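Side-chain contacts in MHC class I-like protein MILL2 (Mus musculus, PDB 6A97), which binds heparan sulfate proteoglycans on the surface of fibroblasts and has the build of an MHC class I-like molecule: residues A[48-53]-A[247-252]; A[54-59]-A[64-69]; A[102-107]-A[133-138]; A[129-134]-A[148-153]. All coordinates share one frame; numbering follows the deposited sequence.

Interaction 1 (A[48-53]-A[247-252]); sequences VDEELF and FRSETI
Glu-50, at the tip of a type I' turn from Val-48 to Glu-51, faces Ser-249 in an irregular loop, their CA atoms 6.9 Å apart. Only these two residues touch, and only through side chains. Glu-50 puts CG beside its own backbone N (chi1 -45°) and bends again at chi2, which folds the carboxylate back and brings OE2 to 3.3 Å from Ser-249 OG. The serine hydroxyl donates to OE2, but the bond is long and weak. A short hydroxyl side chain suits the loop here, since it meets the carboxylate without bulk. The loop is tied together by internal bonds: Thr-251 OG1 accepts from Arg-248 N at 3.0 Å in an almost straight bond (178°), and Arg-248 O receives the backbone N-H groups of both Thr-251 and Ile-252. Arg-229 joins the two sides more strongly, forming a salt bridge with Glu-51 and donating to Ser-249 O, while Glu-51 also meets the hydroxyl of Tyr-260. Glu-50 OE2 lies 6.4 Å from Glu-250 OE2, which is hydrogen-bonded to the backbone of another protein chain. One weak bond between partly exposed groups implies a light polar junction between the platform and the immunoglobulin domain, with little apolar burial.

Interaction 2 (A[54-59]-A[64-69]); sequences LKYNGD and EPLGCW
Lys-55 and Gly-67 form a hydrogen-bonded antiparallel pair: Lys-55 N reaches Gly-67 O at 2.9 Å, and Gly-67 N returns the bond to Lys-55 O. A third bond, Asn-57 N to Pro-65 O at 2.7 Å, lies in the carbonyl plane. Glycine suits its place because the aliphatic chain of Lys-55 and the Trp-69 indole fill the space over its CA. Trp-69 turns its edge to the lysine, CZ3 lying 3.8 Å from Lys-55 CB. On the other face of the sheet Leu-54 CD2 packs 3.6 Å from Cys-68 SG, and the Tyr-56 ring meets a leucine methyl obliquely, CD2 lying 3.8 Å from Leu-66 CD1. In the next shell, the Cys-68 disulfide to Cys-79 ties this edge strand to helix 75-96, whose Leu-86 covers Leu-54 and Tyr-56. A bend at chi3 (82°) turns Lys-55 CE toward Gly-67; beyond the hairpin, the ammonium meets an acidic side chain of another protein chain in a salt bridge. Asn-57 OD1 accepts from His-32 and from Asp-59 N, 3.0 Å away, the latter an Asx turn that shapes the exit of the strand. Together these form a beta hairpin at the border of the MHC class I platform sheet, under its first helix.

Interaction 3 (A[102-107]-A[133-138]); sequences NQKSQE and LGYDGQ
Lys-104 lays its side chain over one face of the Tyr-135 ring, and nearly all of the close packing between 102-107 and 133-138 lies there. Lys-104 CE stands almost exactly over the ring centre, 3.6 Å from the Tyr-135 centroid and 3° off the normal, a CH-pi contact. Beside it, Lys-104 NZ is 3.9 Å from the same centroid and 20° off the normal, within the range of a cation-pi interaction. Lys-104 CD leans over the rim, 3.5 Å from Tyr-135 CE1. A bend at chi2 (-54°) takes the lysine there, and its extended end brings NZ over the CD2-CE2 edge of the same face. A long apolar chain with a terminal charge suits this place: its methylenes cover the aromatic surface while the ammonium is probably favoured electrostatically by the electron-rich ring face. The opposite face carries Asp-136 CG, off centre, and the His-111 ring also meets Tyr-135, nearly parallel to it. Phe-140 touches both Lys-104 and Tyr-135, and Trp-164 of helix 158-167 touches the lysine.

The solvent side is much looser. Glu-107 is exposed and brings only its aliphatic part to the phenol, CG lying 3.5 Å from Tyr-135 OH, while its carboxylate plane is steeply inclined to the ring. The two backbones stay well apart, Lys-104 CA being 9.1 Å from Tyr-135 CA. Tyr-135 is the last strand residue and the first of the type I' turn to Gln-138, which makes this a surface contact between helix 98-104 with its following turn and the hairpin joining strands 127-135 and 138-144 in the MHC class I platform.

Interaction 4 (A[129-134]-A[148-153]); sequences GFWHLG and LTWTVD
Trp-150 drives the edge of its six-membered ring into the face of Trp-131, a T-shaped pair within the alpha-2 half of the MHC class I platform. Of the residues here, Trp-150 buries the most surface, followed by Trp-131 and Leu-133. The five-membered ring of Trp-131 and the six-membered ring of Trp-150 have centroids 5.0 Å apart and planes at 79°, so the corner atom CH2 does most of the touching. The five-membered ring of Trp-131 faces that corner because its CG lies anti to the backbone N (chi1 -167°), which raises the indole from its strand toward Trp-150. Leu-133, two residues on, adds a looser apolar contact, CG lying 4.4 Å from Trp-150 CZ3. Large flat rings suit this place, since the strands 127-135 and 149-152 are not neighbours: strand 138-144 runs between them, and here the two tryptophans span it. From that strand Phe-143 makes another edge-to-face pair with Trp-150 and Leu-141 packs on it. Val-174 of helix 171-193 touches both tryptophans. The buried indole N-H of Trp-150 is satisfied by the carbonyl oxygen of Pro-169. At the ring corner itself, Trp-150 CH2 lies 3.5 Å from Trp-131 CD1.

How the interactions relate
From the N terminus, interaction 1 opens first, at 48-53, and closes last, at 247-252; the loop between them holds the other three contacts, and the closure ties the alpha-1 part of the platform to the alpha-3 immunoglobulin domain. Interaction 2 follows at once on the same strand, closing a short hairpin at one border of the eight-stranded sheet; a backbone hydrogen bond from Trp-69 N to Phe-53 O links it to interaction 1. Interaction 3 then joins helix 98-104 to strand 127-135. Interaction 4 starts on that strand before interaction 3 closes, so the two interleave, sharing Leu-133 and Gly-134, and it reaches the opposite border strand of the sheet.

Interaction 1 (A[48-53]-A[247-252])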
loop_
_atom_site.group_PDB
_atom_site.type_symbol
_atom_site.label_atom_id
_atom_site.label_comp_id
_atom_site.label_asym_id
_atom_site.label_seq_id
_atom_site.Cartn_x
_atom_site.Cartn_y
_atom_site.Cartn_z
ATOM N N VAL A 48 10.115 -8.204 19.075
ATOM C CA VAL A 48 10.893 -8.896 18.057
ATOM C C VAL A 48 10.190 -8.741 16.716
ATOM O O VAL A 48 9.035 -9.153 16.564
ATOM C CB VAL A 48 11.074 -10.388 18.374
ATOM C CG1 VAL A 48 12.060 -11.015 17.395
ATOM C CG2 VAL A 48 11.554 -10.568 19.801
ATOM N N ASP A 49 10.885 -8.128 15.759
ATOM C CA ASP A 49 10.334 -7.860 14.434
ATOM C C ASP A 49 9.011 -7.111 14.546
ATOM O O ASP A 49 8.032 -7.453 13.881
ATOM C CB ASP A 49 10.167 -9.164 13.649
ATOM C CG ASP A 49 11.496 -9.871 13.415
ATOM O OD1 ASP A 49 12.543 -9.188 13.419
ATOM O OD2 ASP A 49 11.497 -11.106 13.233
ATOM N N GLU A 50 9.008 -6.099 15.415
ATOM C CA GLU A 50 7.870 -5.212 15.674
ATOM C C GLU A 50 6.713 -5.873 16.436
ATOM O O GLU A 50 5.706 -5.220 16.703
ATOM C CB GLU A 50 7.332 -4.612 14.365
ATOM C CG GLU A 50 8.402 -4.094 13.409
ATOM C CD GLU A 50 9.240 -2.992 14.014
ATOM O OE1 GLU A 50 10.458 -2.949 13.732
ATOM O OE2 GLU A 50 8.684 -2.168 14.770
ATOM N N GLU A 51 6.849 -7.148 16.795
ATOM C CA GLU A 51 5.801 -7.824 17.566
ATOM C C GLU A 51 6.147 -7.936 19.053
ATOM O O GLU A 51 7.235 -8.386 19.417
ATOM C CB GLU A 51 5.526 -9.216 16.997
ATOM C CG GLU A 51 5.071 -9.197 15.551
ATOM C CD GLU A 51 3.871 -8.295 15.340
ATOM O OE1 GLU A 51 3.981 -7.323 14.559
ATOM O OE2 GLU A 51 2.818 -8.553 15.963
ATOM N N LEU A 52 5.216 -7.519 19.902
ATOM C CA LEU A 52 5.417 -7.566 21.341
ATOM C C LEU A 52 5.660 -9.008 21.770
ATOM O O LEU A 52 4.883 -9.909 21.451
ATOM C CB LEU A 52 4.219 -6.964 22.076
ATOM C CG LEU A 52 4.309 -6.987 23.607
ATOM C CD1 LEU A 52 5.508 -6.178 24.096
ATOM C CD2 LEU A 52 3.023 -6.472 24.236
ATOM N N PHE A 53 6.762 -9.220 22.476
ATOM C CA PHE A 53 7.198 -10.560 22.817
ATOM C C PHE A 53 7.215 -10.763 24.329
ATOM O O PHE A 53 6.716 -11.767 24.844
ATOM C CB PHE A 53 8.586 -10.820 22.212
ATOM C CG PHE A 53 9.175 -12.153 22.582
ATOM C CD1 PHE A 53 8.444 -13.319 22.423
ATOM C CD2 PHE A 53 10.464 -12.240 23.078
ATOM C CE1 PHE A 53 8.986 -14.544 22.762
ATOM C CE2 PHE A 53 11.011 -13.463 23.418
ATOM C CZ PHE A 53 10.272 -14.614 23.258
ATOM N N PHE A 247 0.475 0.994 4.702
ATOM C CA PHE A 247 0.414 0.846 6.148
ATOM C C PHE A 247 1.698 0.227 6.681
ATOM O O PHE A 247 2.238 -0.714 6.098
ATOM C CB PHE A 247 -0.799 0.003 6.552
ATOM C CG PHE A 247 -2.112 0.607 6.146
ATOM C CD1 PHE A 247 -2.651 0.350 4.893
ATOM C CD2 PHE A 247 -2.798 1.448 7.008
ATOM C CE1 PHE A 247 -3.859 0.914 4.515
ATOM C CE2 PHE A 247 -4.005 2.015 6.634
ATOM C CZ PHE A 247 -4.536 1.747 5.385
ATOM N N ARG A 248 2.185 0.773 7.790
ATOM C CA ARG A 248 3.409 0.286 8.407
ATOM C C ARG A 248 3.208 0.089 9.905
ATOM O O ARG A 248 2.096 0.241 10.414
ATOM C CB ARG A 248 4.567 1.251 8.137
ATOM C CG ARG A 248 4.984 1.304 6.674
ATOM C CD ARG A 248 6.115 2.293 6.444
ATOM N NE ARG A 248 6.486 2.373 5.032
ATOM C CZ ARG A 248 5.996 3.270 4.179
ATOM N NH1 ARG A 248 5.111 4.168 4.591
ATOM N NH2 ARG A 248 6.393 3.270 2.914
ATOM N N SER A 249 4.294 -0.243 10.598
ATOM C CA SER A 249 4.269 -0.605 12.014
ATOM C C SER A 249 3.426 0.314 12.902
ATOM O O SER A 249 2.789 -0.146 13.849
ATOM C CB SER A 249 5.700 -0.649 12.558
ATOM O OG SER A 249 5.711 -0.878 13.956
ATOM N N GLU A 250 3.408 1.605 12.587
ATOM C CA GLU A 250 2.791 2.584 13.474
ATOM C C GLU A 250 1.487 3.183 12.945
ATOM O O GLU A 250 0.922 4.083 13.566
ATOM C CB GLU A 250 3.792 3.704 13.765
ATOM C CG GLU A 250 4.861 3.311 14.776
ATOM C CD GLU A 250 6.020 4.292 14.825
ATOM O OE1 GLU A 250 5.922 5.365 14.191
ATOM O OE2 GLU A 250 7.026 3.990 15.507
ATOM N N THR A 251 1.008 2.686 11.809
ATOM C CA THR A 251 -0.231 3.200 11.227
ATOM C C THR A 251 -1.260 2.099 10.983
ATOM O O THR A 251 -2.450 2.373 10.836
ATOM C CB THR A 251 0.032 3.928 9.898
ATOM O OG1 THR A 251 0.780 3.074 9.025
ATOM C CG2 THR A 251 0.813 5.210 10.139
ATOM N N ILE A 252 -0.797 0.855 10.932
ATOM C CA ILE A 252 -1.689 -0.281 10.736
ATOM C C ILE A 252 -2.482 -0.560 12.021
ATOM O O ILE A 252 -2.013 -0.273 13.124
ATOM C CB ILE A 252 -0.901 -1.538 10.296
ATOM C CG1 ILE A 252 -1.782 -2.466 9.454
ATOM C CG2 ILE A 252 -0.291 -2.262 11.496
ATOM C CD1 ILE A 252 -1.003 -3.531 8.711
#

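Interaction 2 (A[54-59]-A[64-69])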
loop_
_atom_site.group_PDB
_atom_site.type_symbol
_atom_site.label_atom_id
_atom_site.label_comp_id
_atom_site.label_asym_id
_atom_site.label_seq_id
_atom_site.Cartn_x
_atom_site.Cartn_y
_atom_site.Cartn_z
ATOM N N LEU A 54 7.778 -9.802 25.049
ATOM C CA LEU A 54 7.885 -9.926 26.492
ATOM C C LEU A 54 7.547 -8.607 27.152
ATOM O O LEU A 54 7.744 -7.537 26.565
ATOM C CB LEU A 54 9.297 -10.369 26.902
ATOM C CG LEU A 54 9.736 -11.786 26.549
ATOM C CD1 LEU A 54 11.248 -11.935 26.724
ATOM C CD2 LEU A 54 8.991 -12.788 27.420
ATOM N N LYS A 55 7.061 -8.687 28.382
ATOM C CA LYS A 55 6.794 -7.502 29.174
ATOM C C LYS A 55 7.230 -7.704 30.616
ATOM O O LYS A 55 6.991 -8.763 31.198
ATOM C CB LYS A 55 5.305 -7.140 29.162
ATOM C CG LYS A 55 4.978 -6.139 30.266
ATOM C CD LYS A 55 3.527 -5.797 30.371
ATOM C CE LYS A 55 2.751 -6.834 31.143
ATOM N NZ LYS A 55 1.407 -6.290 31.499
ATOM N N TYR A 56 7.863 -6.686 31.187
ATOM C CA TYR A 56 8.024 -6.610 32.631
ATOM C C TYR A 56 7.520 -5.263 33.097
ATOM O O TYR A 56 7.971 -4.229 32.608
ATOM C CB TYR A 56 9.479 -6.798 33.066
ATOM C CG TYR A 56 9.690 -6.496 34.538
ATOM C CD1 TYR A 56 10.611 -5.543 34.951
ATOM C CD2 TYR A 56 8.951 -7.160 35.517
ATOM C CE1 TYR A 56 10.804 -5.263 36.295
ATOM C CE2 TYR A 56 9.130 -6.883 36.867
ATOM C CZ TYR A 56 10.065 -5.933 37.249
ATOM O OH TYR A 56 10.264 -5.643 38.583
ATOM N N ASN A 57 6.589 -5.277 34.042
ATOM C CA ASN A 57 6.059 -4.040 34.593
ATOM C C ASN A 57 6.279 -3.986 36.097
ATOM O O ASN A 57 5.607 -4.686 36.848
ATOM C CB ASN A 57 4.571 -3.909 34.263
ATOM C CG ASN A 57 4.006 -2.554 34.648
ATOM O OD1 ASN A 57 4.710 -1.708 35.203
ATOM N ND2 ASN A 57 2.732 -2.335 34.334
ATOM N N GLY A 58 7.219 -3.152 36.530
ATOM C CA GLY A 58 7.569 -3.067 37.936
ATOM C C GLY A 58 6.633 -2.191 38.749
ATOM O O GLY A 58 6.911 -1.894 39.910
ATOM N N ASP A 59 5.533 -1.766 38.136
ATOM C CA ASP A 59 4.525 -0.979 38.838
ATOM C C ASP A 59 3.929 -1.810 39.974
ATOM O O ASP A 59 3.386 -2.888 39.741
ATOM C CB ASP A 59 3.433 -0.516 37.869
ATOM C CG ASP A 59 2.395 0.382 38.528
ATOM O OD1 ASP A 59 2.546 0.716 39.721
ATOM O OD2 ASP A 59 1.425 0.765 37.840
ATOM N N GLU A 64 -0.122 -8.745 37.514
ATOM C CA GLU A 64 0.724 -9.575 36.665
ATOM C C GLU A 64 1.910 -8.771 36.141
ATOM O O GLU A 64 1.825 -8.152 35.084
ATOM C CB GLU A 64 -0.073 -10.159 35.493
ATOM C CG GLU A 64 -1.518 -10.531 35.813
ATOM C CD GLU A 64 -2.230 -11.175 34.632
ATOM O OE1 GLU A 64 -1.544 -11.753 33.761
ATOM O OE2 GLU A 64 -3.475 -11.100 34.573
ATOM N N PRO A 65 3.027 -8.778 36.882
ATOM C CA PRO A 65 4.193 -7.987 36.471
ATOM C C PRO A 65 4.865 -8.516 35.201
ATOM O O PRO A 65 5.567 -7.758 34.528
ATOM C CB PRO A 65 5.131 -8.100 37.676
ATOM C CG PRO A 65 4.722 -9.381 38.354
ATOM C CD PRO A 65 3.245 -9.488 38.155
ATOM N N LEU A 66 4.647 -9.786 34.868
ATOM C CA LEU A 66 5.315 -10.383 33.712
ATOM C C LEU A 66 4.332 -10.767 32.616
ATOM O O LEU A 66 3.181 -11.100 32.891
ATOM C CB LEU A 66 6.126 -11.615 34.125
ATOM C CG LEU A 66 7.498 -11.430 34.788
ATOM C CD1 LEU A 66 8.440 -10.563 33.951
ATOM C CD2 LEU A 66 7.355 -10.862 36.178
ATOM N N GLY A 67 4.795 -10.714 31.371
ATOM C CA GLY A 67 3.988 -11.122 30.234
ATOM C C GLY A 67 4.837 -11.737 29.135
ATOM O O GLY A 67 5.993 -11.359 28.939
ATOM N N CYS A 68 4.256 -12.678 28.401
ATOM C CA CYS A 68 4.986 -13.395 27.365
ATOM C C CYS A 68 4.053 -13.834 26.234
ATOM O O CYS A 68 3.113 -14.597 26.461
ATOM C CB CYS A 68 5.703 -14.598 27.985
ATOM S SG CYS A 68 6.740 -15.530 26.851
ATOM N N TRP A 69 4.310 -13.343 25.022
ATOM C CA TRP A 69 3.489 -13.672 23.852
ATOM C C TRP A 69 4.256 -14.563 22.887
ATOM O O TRP A 69 5.150 -14.103 22.179
ATOM C CB TRP A 69 3.029 -12.403 23.121
ATOM C CG TRP A 69 2.060 -11.570 23.900
ATOM C CD1 TRP A 69 0.698 -11.548 23.764
ATOM C CD2 TRP A 69 2.375 -10.638 24.938
ATOM N NE1 TRP A 69 0.148 -10.664 24.661
ATOM C CE2 TRP A 69 1.157 -10.086 25.388
ATOM C CE3 TRP A 69 3.570 -10.216 25.534
ATOM C CZ2 TRP A 69 1.098 -9.134 26.403
ATOM C CZ3 TRP A 69 3.513 -9.270 26.541
ATOM C CH2 TRP A 69 2.283 -8.740 26.967
#

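Interaction 3 (A[102-107]-A[133-138])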
loop_
_atom_site.group_PDB
_atom_site.type_symbol
_atom_site.label_atom_id
_atom_site.label_comp_id
_atom_site.label_asym_id
_atom_site.label_seq_id
_atom_site.Cartn_x
_atom_site.Cartn_y
_atom_site.Cartn_z
ATOM N N ASN A 102 18.440 9.655 38.397
ATOM C CA ASN A 102 18.673 10.467 39.592
ATOM C C ASN A 102 18.576 11.967 39.307
ATOM O O ASN A 102 17.961 12.714 40.064
ATOM C CB ASN A 102 20.034 10.139 40.199
ATOM C CG ASN A 102 20.020 8.840 40.984
ATOM O OD1 ASN A 102 19.031 8.513 41.639
ATOM N ND2 ASN A 102 21.115 8.089 40.917
ATOM N N GLN A 103 19.172 12.402 38.200
ATOM C CA GLN A 103 19.199 13.821 37.849
ATOM C C GLN A 103 17.825 14.333 37.434
ATOM O O GLN A 103 17.444 15.437 37.807
ATOM C CB GLN A 103 20.218 14.083 36.731
ATOM C CG GLN A 103 21.665 13.797 37.117
ATOM C CD GLN A 103 22.136 14.620 38.317
ATOM O OE1 GLN A 103 21.848 15.818 38.423
ATOM N NE2 GLN A 103 22.854 13.970 39.233
ATOM N N LYS A 104 17.080 13.527 36.681
ATOM C CA LYS A 104 15.734 13.915 36.270
ATOM C C LYS A 104 14.742 13.840 37.428
ATOM O O LYS A 104 13.731 14.548 37.441
ATOM C CB LYS A 104 15.247 13.043 35.109
ATOM C CG LYS A 104 15.895 13.381 33.770
ATOM C CD LYS A 104 15.738 14.865 33.442
ATOM C CE LYS A 104 16.166 15.167 32.010
ATOM N NZ LYS A 104 16.244 16.633 31.744
ATOM N N SER A 105 15.032 12.987 38.403
ATOM C CA SER A 105 14.163 12.852 39.569
ATOM C C SER A 105 14.155 14.116 40.422
ATOM O O SER A 105 13.279 14.298 41.265
ATOM C CB SER A 105 14.589 11.657 40.418
ATOM O OG SER A 105 14.362 10.442 39.726
ATOM N N GLN A 106 15.133 14.988 40.198
ATOM C CA GLN A 106 15.232 16.233 40.951
ATOM C C GLN A 106 14.281 17.299 40.417
ATOM O O GLN A 106 13.981 18.272 41.111
ATOM C CB GLN A 106 16.667 16.760 40.922
ATOM C CG GLN A 106 17.674 15.853 41.610
ATOM C CD GLN A 106 18.991 16.552 41.886
ATOM O OE1 GLN A 106 19.040 17.774 42.031
ATOM N NE2 GLN A 106 20.070 15.779 41.957
ATOM N N GLU A 107 13.813 17.112 39.184
ATOM C CA GLU A 107 12.948 18.094 38.531
ATOM C C GLU A 107 11.598 18.229 39.235
ATOM O O GLU A 107 10.994 17.242 39.654
ATOM C CB GLU A 107 12.721 17.726 37.061
ATOM C CG GLU A 107 13.966 17.777 36.185
ATOM C CD GLU A 107 14.596 19.160 36.127
ATOM O OE1 GLU A 107 13.847 20.160 36.191
ATOM O OE2 GLU A 107 15.835 19.247 35.998
ATOM N N LEU A 133 17.089 8.163 24.220
ATOM C CA LEU A 133 16.297 8.547 25.379
ATOM C C LEU A 133 15.336 9.662 24.994
ATOM O O LEU A 133 15.648 10.502 24.145
ATOM C CB LEU A 133 17.186 9.001 26.540
ATOM C CG LEU A 133 18.232 8.023 27.073
ATOM C CD1 LEU A 133 19.077 8.696 28.136
ATOM C CD2 LEU A 133 17.551 6.799 27.641
ATOM N N GLY A 134 14.170 9.668 25.625
ATOM C CA GLY A 134 13.180 10.699 25.391
ATOM C C GLY A 134 12.739 11.282 26.714
ATOM O O GLY A 134 12.601 10.564 27.708
ATOM N N TYR A 135 12.520 12.591 26.732
ATOM C CA TYR A 135 12.107 13.274 27.949
ATOM C C TYR A 135 10.928 14.179 27.641
ATOM O O TYR A 135 11.002 15.011 26.735
ATOM C CB TYR A 135 13.265 14.083 28.546
ATOM C CG TYR A 135 12.970 14.627 29.925
ATOM C CD1 TYR A 135 12.800 13.769 31.007
ATOM C CD2 TYR A 135 12.859 15.993 30.149
ATOM C CE1 TYR A 135 12.529 14.257 32.270
ATOM C CE2 TYR A 135 12.589 16.490 31.411
ATOM C CZ TYR A 135 12.425 15.619 32.467
ATOM O OH TYR A 135 12.158 16.111 33.724
ATOM N N ASP A 136 9.842 13.992 28.386
ATOM C CA ASP A 136 8.596 14.720 28.168
ATOM C C ASP A 136 8.153 14.680 26.707
ATOM O O ASP A 136 7.700 15.684 26.156
ATOM C CB ASP A 136 8.734 16.168 28.651
ATOM C CG ASP A 136 8.684 16.278 30.164
ATOM O OD1 ASP A 136 8.123 15.360 30.806
ATOM O OD2 ASP A 136 9.202 17.274 30.711
ATOM N N GLY A 137 8.293 13.513 26.088
ATOM C CA GLY A 137 7.785 13.291 24.745
ATOM C C GLY A 137 8.635 13.860 23.623
ATOM O O GLY A 137 8.218 13.858 22.463
ATOM N N GLN A 138 9.828 14.343 23.957
ATOM C CA GLN A 138 10.738 14.888 22.948
ATOM C C GLN A 138 12.061 14.128 22.947
ATOM O O GLN A 138 12.462 13.585 23.975
ATOM C CB GLN A 138 10.994 16.376 23.200
ATOM C CG GLN A 138 9.740 17.236 23.196
ATOM C CD GLN A 138 9.031 17.235 21.850
ATOM O OE1 GLN A 138 9.669 17.236 20.793
ATOM N NE2 GLN A 138 7.704 17.229 21.883
#

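Interaction 4 (A[129-134]-A[148-153])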
loop_
_atom_site.group_PDB
_atom_site.type_symbol
_atom_site.label_atom_id
_atom_site.label_comp_id
_atom_site.label_asym_id
_atom_site.label_seq_id
_atom_site.Cartn_x
_atom_site.Cartn_y
_atom_site.Cartn_z
ATOM N N GLY A 129 23.328 -1.531 16.287
ATOM C CA GLY A 129 22.706 -1.199 17.559
ATOM C C GLY A 129 22.211 0.237 17.624
ATOM O O GLY A 129 22.642 1.088 16.847
ATOM N N PHE A 130 21.295 0.504 18.552
ATOM C CA PHE A 130 20.779 1.855 18.747
ATOM C C PHE A 130 20.326 2.061 20.189
ATOM O O PHE A 130 19.967 1.104 20.878
ATOM C CB PHE A 130 19.621 2.145 17.779
ATOM C CG PHE A 130 18.421 1.249 17.966
ATOM C CD1 PHE A 130 18.337 0.028 17.311
ATOM C CD2 PHE A 130 17.371 1.637 18.785
ATOM C CE1 PHE A 130 17.236 -0.796 17.484
ATOM C CE2 PHE A 130 16.264 0.821 18.956
ATOM C CZ PHE A 130 16.199 -0.399 18.308
ATOM N N TRP A 131 20.346 3.312 20.640
ATOM C CA TRP A 131 19.864 3.652 21.976
ATOM C C TRP A 131 19.484 5.128 22.039
ATOM O O TRP A 131 20.339 6.009 21.914
ATOM C CB TRP A 131 20.921 3.318 23.029
ATOM C CG TRP A 131 20.431 3.348 24.447
ATOM C CD1 TRP A 131 19.440 4.133 24.963
ATOM C CD2 TRP A 131 20.902 2.536 25.532
ATOM N NE1 TRP A 131 19.272 3.867 26.301
ATOM C CE2 TRP A 131 20.157 2.889 26.675
ATOM C CE3 TRP A 131 21.885 1.545 25.646
ATOM C CZ2 TRP A 131 20.365 2.291 27.920
ATOM C CZ3 TRP A 131 22.089 0.952 26.884
ATOM C CH2 TRP A 131 21.336 1.329 28.003
ATOM N N HIS A 132 18.193 5.390 22.228
ATOM C CA HIS A 132 17.687 6.755 22.337
ATOM C C HIS A 132 16.959 6.968 23.656
ATOM O O HIS A 132 16.296 6.062 24.158
ATOM C CB HIS A 132 16.736 7.079 21.181
ATOM C CG HIS A 132 17.276 6.730 19.829
ATOM N ND1 HIS A 132 18.082 7.581 19.103
ATOM C CD2 HIS A 132 17.116 5.622 19.066
ATOM C CE1 HIS A 132 18.399 7.010 17.955
ATOM N NE2 HIS A 132 17.828 5.820 17.908
ATOM N N LEU A 133 17.089 8.163 24.220
ATOM C CA LEU A 133 16.297 8.547 25.379
ATOM C C LEU A 133 15.336 9.662 24.994
ATOM O O LEU A 133 15.648 10.502 24.145
ATOM C CB LEU A 133 17.186 9.001 26.540
ATOM C CG LEU A 133 18.232 8.023 27.073
ATOM C CD1 LEU A 133 19.077 8.696 28.136
ATOM C CD2 LEU A 133 17.551 6.799 27.641
ATOM N N GLY A 134 14.170 9.668 25.625
ATOM C CA GLY A 134 13.180 10.699 25.391
ATOM C C GLY A 134 12.739 11.282 26.714
ATOM O O GLY A 134 12.601 10.564 27.708
ATOM N N LEU A 148 30.803 6.598 19.710
ATOM C CA LEU A 148 30.741 5.976 21.039
ATOM C C LEU A 148 30.566 7.021 22.137
ATOM O O LEU A 148 31.130 6.899 23.223
ATOM C CB LEU A 148 31.981 5.120 21.323
ATOM C CG LEU A 148 32.251 3.952 20.375
ATOM C CD1 LEU A 148 33.416 3.119 20.888
ATOM C CD2 LEU A 148 31.005 3.093 20.205
ATOM N N THR A 149 29.775 8.045 21.844
ATOM C CA THR A 149 29.455 9.076 22.823
ATOM C C THR A 149 27.984 9.455 22.676
ATOM O O THR A 149 27.374 9.219 21.632
ATOM C CB THR A 149 30.351 10.332 22.648
ATOM O OG1 THR A 149 31.701 9.929 22.383
ATOM C CG2 THR A 149 30.327 11.209 23.895
ATOM N N TRP A 150 27.415 10.039 23.722
ATOM C CA TRP A 150 26.029 10.475 23.688
ATOM C C TRP A 150 25.847 11.838 23.021
ATOM O O TRP A 150 26.566 12.800 23.307
ATOM C CB TRP A 150 25.463 10.508 25.104
ATOM C CG TRP A 150 25.234 9.143 25.663
ATOM C CD1 TRP A 150 26.093 8.419 26.441
ATOM C CD2 TRP A 150 24.072 8.327 25.479
ATOM N NE1 TRP A 150 25.530 7.206 26.762
ATOM C CE2 TRP A 150 24.292 7.122 26.182
ATOM C CE3 TRP A 150 22.864 8.499 24.793
ATOM C CZ2 TRP A 150 23.349 6.093 26.215
ATOM C CZ3 TRP A 150 21.927 7.477 24.829
ATOM C CH2 TRP A 150 22.173 6.289 25.537
ATOM N N THR A 151 24.869 11.907 22.128
ATOM C CA THR A 151 24.500 13.158 21.485
ATOM C C THR A 151 23.283 13.765 22.171
ATOM O O THR A 151 22.287 13.076 22.393
ATOM C CB THR A 151 24.194 12.945 19.992
ATOM O OG1 THR A 151 25.345 12.398 19.340
ATOM C CG2 THR A 151 23.802 14.260 19.320
ATOM N N VAL A 152 23.359 15.047 22.517
ATOM C CA VAL A 152 22.175 15.761 22.991
ATOM C C VAL A 152 21.349 16.231 21.787
ATOM O O VAL A 152 21.838 16.984 20.946
ATOM C CB VAL A 152 22.549 16.954 23.874
ATOM C CG1 VAL A 152 21.311 17.757 24.229
ATOM C CG2 VAL A 152 23.260 16.472 25.128
ATOM N N ASP A 153 20.099 15.780 21.706
ATOM C CA ASP A 153 19.294 15.968 20.500
ATOM C C ASP A 153 18.594 17.325 20.381
ATOM O O ASP A 153 18.473 17.863 19.280
ATOM C CB ASP A 153 18.255 14.852 20.403
ATOM C CG ASP A 153 18.877 13.521 20.044
ATOM O OD1 ASP A 153 19.798 13.513 19.198
ATOM O OD2 ASP A 153 18.457 12.489 20.611
#